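Local coordinates for protein beta subunit of photoactivated adenylyl cyclase (Beggiatoa sp. PS, PDB 5M2A) that probably converts ATP into cyclic AMP under blue-light control, pairing a flavin-binding BLUF sensor with an adenylyl cyclase catalytic domain, at residues T247-G259 with T270-E283. Sequence-based numbering, arbitrary orientation. Where two conformers were deposited one is given.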
loop_
_atom_site.group_PDB
_atom_site.type_symbol
_atom_site.label_atom_id
_atom_site.label_comp_id
_atom_site.label_asym_id
_atom_site.label_seq_id
_atom_site.Cartn_x
_atom_site.Cartn_y
_atom_site.Cartn_z
ATOM N N THR A 247 -9.552 6.912 20.827
ATOM C CA THR A 247 -9.870 6.937 19.409
ATOM C C THR A 247 -11.253 7.537 19.197
ATOM O O THR A 247 -12.079 7.593 20.111
ATOM C CB THR A 247 -9.785 5.522 18.797
ATOM O OG1 THR A 247 -9.835 5.603 17.366
ATOM C CG2 THR A 247 -10.906 4.642 19.293
ATOM N N GLY A 248 -11.469 8.044 17.994
ATOM C CA GLY A 248 -12.806 8.381 17.508
ATOM C C GLY A 248 -13.010 7.643 16.226
ATOM O O GLY A 248 -12.059 7.415 15.461
ATOM N N ILE A 249 -14.244 7.216 15.957
ATOM C CA ILE A 249 -14.504 6.364 14.803
ATOM C C ILE A 249 -15.710 6.893 14.057
ATOM O O ILE A 249 -16.714 7.252 14.678
ATOM C CB ILE A 249 -14.713 4.892 15.210
ATOM C CG1 ILE A 249 -13.473 4.404 15.976
ATOM C CG2 ILE A 249 -14.968 4.019 13.983
ATOM C CD1 ILE A 249 -13.587 3.028 16.609
ATOM N N GLY A 250 -15.607 6.945 12.734
ATOM C CA GLY A 250 -16.746 7.274 11.882
ATOM C C GLY A 250 -17.030 6.138 10.919
ATOM O O GLY A 250 -16.106 5.487 10.426
ATOM N N LEU A 251 -18.316 5.906 10.652
ATOM C CA LEU A 251 -18.725 4.905 9.676
ATOM C C LEU A 251 -19.723 5.509 8.709
ATOM O O LEU A 251 -20.618 6.262 9.111
ATOM C CB LEU A 251 -19.368 3.698 10.346
ATOM C CG LEU A 251 -18.676 3.021 11.524
ATOM C CD1 LEU A 251 -19.612 1.981 12.101
ATOM C CD2 LEU A 251 -17.371 2.380 11.087
ATOM N N SER A 252 -19.607 5.140 7.437
ATOM C CA SER A 252 -20.572 5.585 6.446
ATOM C C SER A 252 -20.946 4.390 5.585
ATOM O O SER A 252 -20.324 3.330 5.660
ATOM C CB SER A 252 -20.020 6.708 5.572
ATOM O OG SER A 252 -18.967 6.207 4.771
ATOM N N TYR A 253 -22.001 4.560 4.801
ATOM C CA TYR A 253 -22.468 3.509 3.908
ATOM C C TYR A 253 -22.841 4.126 2.574
ATOM O O TYR A 253 -23.544 5.141 2.533
ATOM C CB TYR A 253 -23.679 2.783 4.495
ATOM C CG TYR A 253 -24.262 1.752 3.559
ATOM C CD1 TYR A 253 -23.532 0.621 3.207
ATOM C CD2 TYR A 253 -25.532 1.903 3.031
ATOM C CE1 TYR A 253 -24.064 -0.334 2.360
ATOM C CE2 TYR A 253 -26.072 0.948 2.180
ATOM C CZ TYR A 253 -25.327 -0.161 1.846
ATOM O OH TYR A 253 -25.859 -1.116 1.005
ATOM N N GLY A 254 -22.396 3.518 1.484
ATOM C CA GLY A 254 -22.803 4.052 0.202
ATOM C C GLY A 254 -22.134 3.313 -0.929
ATOM O O GLY A 254 -21.397 2.341 -0.723
ATOM N N HIS A 255 -22.418 3.806 -2.130
ATOM C CA HIS A 255 -21.816 3.317 -3.364
ATOM C C HIS A 255 -20.392 3.825 -3.465
ATOM O O HIS A 255 -20.146 5.030 -3.368
ATOM C CB HIS A 255 -22.609 3.798 -4.579
ATOM C CG HIS A 255 -24.040 3.381 -4.560
ATOM N ND1 HIS A 255 -24.587 2.657 -3.522
ATOM C CD2 HIS A 255 -25.040 3.588 -5.443
ATOM C CE1 HIS A 255 -25.863 2.435 -3.770
ATOM N NE2 HIS A 255 -26.163 2.989 -4.928
ATOM N N VAL A 256 -19.451 2.915 -3.652
ATOM C CA VAL A 256 -18.063 3.293 -3.857
ATOM C C VAL A 256 -17.525 2.470 -5.007
ATOM O O VAL A 256 -17.912 1.310 -5.191
ATOM C CB VAL A 256 -17.195 3.101 -2.595
ATOM C CG1 VAL A 256 -17.677 4.022 -1.467
ATOM C CG2 VAL A 256 -17.211 1.659 -2.142
ATOM N N ILE A 257 -16.681 3.091 -5.808
ATOM C CA ILE A 257 -15.983 2.390 -6.871
ATOM C C ILE A 257 -14.727 1.793 -6.259
ATOM O O ILE A 257 -13.965 2.494 -5.591
ATOM C CB ILE A 257 -15.646 3.342 -8.026
ATOM C CG1 ILE A 257 -16.934 3.949 -8.582
ATOM C CG2 ILE A 257 -14.870 2.606 -9.123
ATOM C CD1 ILE A 257 -16.689 5.007 -9.640
ATOM N N GLU A 258 -14.521 0.497 -6.464
ATOM C CA GLU A 258 -13.362 -0.202 -5.928
ATOM C C GLU A 258 -12.555 -0.770 -7.083
ATOM O O GLU A 258 -13.118 -1.399 -7.983
ATOM C CB GLU A 258 -13.778 -1.330 -4.972
ATOM C CG GLU A 258 -12.601 -2.183 -4.501
ATOM C CD GLU A 258 -12.896 -2.980 -3.236
ATOM O OE1 GLU A 258 -12.174 -2.791 -2.229
ATOM O OE2 GLU A 258 -13.848 -3.790 -3.245
ATOM N N GLY A 259 -11.253 -0.530 -7.071
ATOM C CA GLY A 259 -10.413 -1.058 -8.125
ATOM C C GLY A 259 -9.098 -0.310 -8.246
ATOM O O GLY A 259 -8.735 0.508 -7.405
ATOM N N THR A 270 -7.930 1.762 -4.760
ATOM C CA THR A 270 -8.576 2.909 -4.168
ATOM C C THR A 270 -10.081 2.665 -4.054
ATOM O O THR A 270 -10.613 1.747 -4.646
ATOM C CB THR A 270 -8.247 4.166 -5.007
ATOM O OG1 THR A 270 -6.893 4.098 -5.467
ATOM C CG2 THR A 270 -8.441 5.509 -4.249
ATOM N N LEU A 271 -10.724 3.491 -3.252
ATOM C CA LEU A 271 -12.146 3.472 -3.065
ATOM C C LEU A 271 -12.556 4.887 -3.301
ATOM O O LEU A 271 -12.042 5.769 -2.706
ATOM C CB LEU A 271 -12.554 3.008 -1.676
ATOM C CG LEU A 271 -12.224 1.589 -1.259
ATOM C CD1 LEU A 271 -12.360 1.471 0.233
ATOM C CD2 LEU A 271 -13.067 0.572 -1.964
ATOM N N LEU A 272 -13.485 5.063 -4.206
ATOM C CA LEU A 272 -13.962 6.372 -4.631
ATOM C C LEU A 272 -15.441 6.472 -4.323
ATOM O O LEU A 272 -16.217 5.615 -4.752
ATOM C CB LEU A 272 -13.790 6.596 -6.131
ATOM C CG LEU A 272 -12.460 6.670 -6.865
ATOM C CD1 LEU A 272 -12.754 6.927 -8.336
ATOM C CD2 LEU A 272 -11.558 7.744 -6.298
ATOM N N GLY A 273 -15.833 7.533 -3.636
ATOM C CA GLY A 273 -17.245 7.807 -3.460
ATOM C C GLY A 273 -17.477 8.684 -2.256
ATOM O O GLY A 273 -16.616 8.836 -1.393
ATOM N N ASP A 274 -18.688 9.247 -2.217
ATOM C CA ASP A 274 -19.076 10.154 -1.137
ATOM C C ASP A 274 -18.871 9.525 0.228
ATOM O O ASP A 274 -18.502 10.209 1.187
ATOM C CB ASP A 274 -20.541 10.555 -1.302
ATOM C CG ASP A 274 -20.696 11.919 -1.916
ATOM O OD1 ASP A 274 -19.819 12.771 -1.672
ATOM O OD2 ASP A 274 -21.693 12.135 -2.637
ATOM N N ALA A 275 -19.109 8.217 0.337
ATOM C CA ALA A 275 -19.034 7.557 1.634
ATOM C C ALA A 275 -17.657 7.699 2.264
ATOM O O ALA A 275 -17.543 7.738 3.495
ATOM C CB ALA A 275 -19.411 6.085 1.486
ATOM N N VAL A 276 -16.598 7.773 1.450
ATOM C CA VAL A 276 -15.257 7.913 2.015
ATOM C C VAL A 276 -15.134 9.238 2.757
ATOM O O VAL A 276 -14.693 9.286 3.913
ATOM C CB VAL A 276 -14.190 7.781 0.914
ATOM C CG1 VAL A 276 -12.801 8.043 1.485
ATOM C CG2 VAL A 276 -14.258 6.404 0.264
ATOM N N ASN A 277 -15.517 10.336 2.100
ATOM C CA ASN A 277 -15.452 11.642 2.748
ATOM C C ASN A 277 -16.369 11.703 3.965
ATOM O O ASN A 277 -16.008 12.283 4.994
ATOM C CB ASN A 277 -15.811 12.742 1.752
ATOM C CG ASN A 277 -15.841 14.116 2.393
ATOM O OD1 ASN A 277 -14.973 14.451 3.200
ATOM N ND2 ASN A 277 -16.852 14.911 2.052
ATOM N N VAL A 278 -17.565 11.115 3.865
ATOM C CA VAL A 278 -18.515 11.197 4.975
ATOM C C VAL A 278 -17.971 10.472 6.197
ATOM O O VAL A 278 -18.057 10.982 7.320
ATOM C CB VAL A 278 -19.894 10.652 4.565
ATOM C CG1 VAL A 278 -20.812 10.597 5.785
ATOM C CG2 VAL A 278 -20.504 11.533 3.506
ATOM N N ALA A 279 -17.383 9.284 6.005
ATOM C CA ALA A 279 -16.859 8.545 7.145
ATOM C C ALA A 279 -15.745 9.326 7.829
ATOM O O ALA A 279 -15.680 9.373 9.061
ATOM C CB ALA A 279 -16.372 7.165 6.700
ATOM N N ALA A 280 -14.883 9.980 7.046
ATOM C CA ALA A 280 -13.808 10.774 7.643
ATOM C C ALA A 280 -14.362 11.980 8.392
ATOM O O ALA A 280 -13.844 12.366 9.446
ATOM C CB ALA A 280 -12.830 11.221 6.558
ATOM N N ARG A 281 -15.408 12.606 7.855
ATOM C CA ARG A 281 -15.983 13.767 8.528
ATOM C C ARG A 281 -16.689 13.375 9.825
ATOM O O ARG A 281 -16.679 14.142 10.802
ATOM C CB ARG A 281 -16.936 14.491 7.576
ATOM C CG ARG A 281 -16.205 15.251 6.480
ATOM C CD ARG A 281 -15.658 16.560 7.017
ATOM N NE ARG A 281 -16.570 17.667 6.728
ATOM C CZ ARG A 281 -16.824 18.672 7.561
ATOM N NH1 ARG A 281 -17.664 19.631 7.200
ATOM N NH2 ARG A 281 -16.250 18.708 8.756
ATOM N N LEU A 282 -17.339 12.211 9.847
ATOM C CA LEU A 282 -17.975 11.753 11.080
ATOM C C LEU A 282 -16.932 11.340 12.102
ATOM O O LEU A 282 -17.127 11.513 13.308
ATOM C CB LEU A 282 -18.937 10.605 10.798
ATOM C CG LEU A 282 -20.207 11.031 10.057
ATOM C CD1 LEU A 282 -21.201 9.889 9.998
ATOM C CD2 LEU A 282 -20.842 12.257 10.699
ATOM N N GLU A 283 -15.828 10.768 11.636
ATOM C CA GLU A 283 -14.717 10.489 12.531
ATOM C C GLU A 283 -14.254 11.769 13.230
ATOM O O GLU A 283 -14.011 11.771 14.441
ATOM C CB GLU A 283 -13.582 9.837 11.740
ATOM C CG GLU A 283 -12.560 9.145 12.600
ATOM C CD GLU A 283 -11.809 10.125 13.440
ATOM O OE1 GLU A 283 -11.271 11.100 12.870
ATOM O OE2 GLU A 283 -11.811 9.964 14.674
HETATM O O HOH W 1 -20.591 6.866 -1.541
HETATM O O HOH W 2 -19.137 6.230 -6.340
#
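With chi1 of 67°, S252 tucks its hydroxyl between its own backbone N and carbonyl carbon, facing A275 O, while V256, at chi1 -64°, sets CG1 4.0 Å from A275 CB. S252 OG is modelled 2.4 Å from A275 O, implausibly close for an ordinary hydrogen bond, so its exact geometry is doubtful; A275 O also accepts the helical N-H of A279. Glycine and alanine residues line the closest approach, where the axes of strand 247-258 and helix 274-283 come to 5.9 Å at 151°, nearly antiparallel: G250, with no side chain, brings its CA to 3.7 Å from A279 O. Water bridges H255 O to A275 N at the start of the helix. Before the helix, residues 270-272 pair antiparallel with 257-259; I257 N reaches L272 O at 2.8 Å, and L272 N returns a bond to I257 O. E258 and L271 run side by side. At the far end E283 OE2 is salt-bridged to R287, and the side chain of E283 lies about 6 Å from the magnesium ion, whose site includes D160, I161 and D204. A helix packed nearly antiparallel to a strand of the central sheet, beside the metal site, belongs to the class III nucleotide cyclase catalytic fold.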